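Local coordinates for Rpb7-binding protein seb1 (Schizosaccharomyces pombe 972h-, PDB 5MDT), which drives transcription termination by binding RNA polymerase II and nascent RNA, this CTD-interacting domain probably recognising the polymerase C-terminal domain, at residues S133-P137 against E138-S142. Residues are numbered along the deposited sequence; the frame is centred on the assembly and turned at random.
Sequences STFPP and EKLES
Phe135 turns one face of its ring to the Lys139 side chain, with CE 4.3 Å above the plane and displaced toward the rim, while CG2 of neighbouring Thr134 lies over the centre of the opposite face. At the edge, near the ring plane, sits Leu140 CD2, 4.1 Å from Phe135 CB. Lys139 meets the aromatic side chain at an oblique angle, its CD 3.7 Å from Phe135 CG. With CG anti to the backbone N (chi1 -172°) and the chain bent at its far end, Lys139 holds its ammonium high over that same face, off its centre; at 5.8 Å from NZ to the Phe135 centroid, any cation-pi attraction is at most weak. NZ also has a weak hydrogen bond to Ala100 O and a long ion pair with Asp104, both on helix 92-113. Leu140 reaches back over the turn, CD1 lying 3.5 Å from Phe135 O. With an alanine at Leu140, both methyls would be lost, which would probably open a gap beside Phe135 CB and Trp129 and leave the Phe135 carbonyl without its apolar neighbour. Pro136 is the N-cap of helix 137-150: its O receives weak bonds from both Lys139 N and Leu140 N, the latter 3.3 Å long. Glu141 N then donates to Pro137 O at 2.9 Å. One residue further, Glu138 O is gripped from opposite faces of its plane by Ser142 N and Ser142 OG, the hydroxyl at 3.0 Å. The segment thus links the Schellman end of helix 119-131, at Ser133, to this N-cap within the all-helical CID fold: Phe135 and Leu140 both pack on Trp129 of helix 119-131, Phe135 also touches helices 59-79 and 92-113, and the proline rings, lacking N-H groups, leave no backbone donor at the cap or first helical position.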
loop_
_atom_site.group_PDB
_atom_site.type_symbol
_atom_site.label_atom_id
_atom_site.label_comp_id
_atom_site.label_asym_id
_atom_site.label_seq_id
_atom_site.Cartn_x
_atom_site.Cartn_y
_atom_site.Cartn_z
ATOM N N SER A 133 -10.098 10.133 2.926
ATOM C CA SER A 133 -9.906 10.135 4.390
ATOM C C SER A 133 -9.312 8.773 4.875
ATOM O O SER A 133 -9.635 8.293 5.964
ATOM C CB SER A 133 -11.208 10.471 5.118
ATOM O OG SER A 133 -11.752 11.706 4.686
ATOM N N THR A 134 -8.428 8.169 4.050
ATOM C CA THR A 134 -7.793 6.860 4.297
ATOM C C THR A 134 -6.900 6.887 5.541
ATOM O O THR A 134 -6.878 5.926 6.313
ATOM C CB THR A 134 -7.036 6.397 3.029
ATOM O OG1 THR A 134 -7.905 6.473 1.907
ATOM C CG2 THR A 134 -6.485 4.971 3.140
ATOM N N PHE A 135 -6.158 7.982 5.718
ATOM C CA PHE A 135 -5.241 8.162 6.839
ATOM C C PHE A 135 -5.533 9.471 7.572
ATOM O O PHE A 135 -5.968 10.429 6.924
ATOM C CB PHE A 135 -3.783 8.153 6.336
ATOM C CG PHE A 135 -3.360 6.863 5.668
ATOM C CD1 PHE A 135 -3.526 5.642 6.308
ATOM C CD2 PHE A 135 -2.789 6.870 4.399
ATOM C CE1 PHE A 135 -3.152 4.446 5.677
ATOM C CE2 PHE A 135 -2.386 5.676 3.786
ATOM C CZ PHE A 135 -2.578 4.474 4.425
ATOM N N PRO A 136 -5.257 9.548 8.903
ATOM C CA PRO A 136 -5.467 10.815 9.634
ATOM C C PRO A 136 -4.604 11.958 9.068
ATOM O O PRO A 136 -3.516 11.668 8.557
ATOM C CB PRO A 136 -5.050 10.463 11.071
ATOM C CG PRO A 136 -5.160 8.985 11.155
ATOM C CD PRO A 136 -4.732 8.501 9.804
ATOM N N PRO A 137 -5.049 13.243 9.130
ATOM C CA PRO A 137 -4.239 14.339 8.552
ATOM C C PRO A 137 -2.807 14.462 9.073
ATOM O O PRO A 137 -1.930 14.865 8.307
ATOM C CB PRO A 137 -5.062 15.595 8.861
ATOM C CG PRO A 137 -6.450 15.104 9.042
ATOM C CD PRO A 137 -6.320 13.757 9.680
ATOM N N GLU A 138 -2.571 14.105 10.357
ATOM C CA GLU A 138 -1.254 14.135 11.014
ATOM C C GLU A 138 -0.275 13.193 10.311
ATOM O O GLU A 138 0.894 13.543 10.140
ATOM C CB GLU A 138 -1.365 13.756 12.501
ATOM C CG GLU A 138 -2.195 14.728 13.323
ATOM C CD GLU A 138 -2.054 14.618 14.829
ATOM O OE1 GLU A 138 -1.854 13.492 15.340
ATOM O OE2 GLU A 138 -2.175 15.668 15.503
ATOM N N LYS A 139 -0.761 12.012 9.885
ATOM C CA LYS A 139 0.043 11.035 9.151
ATOM C C LYS A 139 0.389 11.595 7.778
ATOM O O LYS A 139 1.548 11.522 7.371
ATOM C CB LYS A 139 -0.698 9.699 9.018
ATOM C CG LYS A 139 0.181 8.591 8.434
ATOM C CD LYS A 139 -0.608 7.344 8.105
ATOM C CE LYS A 139 0.230 6.105 8.269
ATOM N NZ LYS A 139 0.450 5.769 9.704
ATOM N N LEU A 140 -0.608 12.175 7.081
ATOM C CA LEU A 140 -0.447 12.746 5.747
ATOM C C LEU A 140 0.496 13.941 5.710
ATOM O O LEU A 140 1.238 14.084 4.738
ATOM C CB LEU A 140 -1.806 13.089 5.119
ATOM C CG LEU A 140 -2.751 11.900 4.888
ATOM C CD1 LEU A 140 -4.153 12.377 4.622
ATOM C CD2 LEU A 140 -2.252 10.988 3.761
ATOM N N GLU A 141 0.481 14.785 6.769
ATOM C CA GLU A 141 1.362 15.952 6.900
ATOM C C GLU A 141 2.816 15.469 7.001
ATOM O O GLU A 141 3.674 15.990 6.287
ATOM C CB GLU A 141 0.970 16.812 8.124
ATOM C CG GLU A 141 1.775 18.099 8.271
ATOM C CD GLU A 141 1.784 18.758 9.641
ATOM O OE1 GLU A 141 2.713 19.556 9.902
ATOM O OE2 GLU A 141 0.862 18.494 10.449
ATOM N N SER A 142 3.069 14.438 7.843
ATOM C CA SER A 142 4.393 13.828 8.026
ATOM C C SER A 142 4.938 13.314 6.692
ATOM O O SER A 142 6.070 13.650 6.334
ATOM C CB SER A 142 4.334 12.681 9.032
ATOM O OG SER A 142 3.829 13.085 10.294
#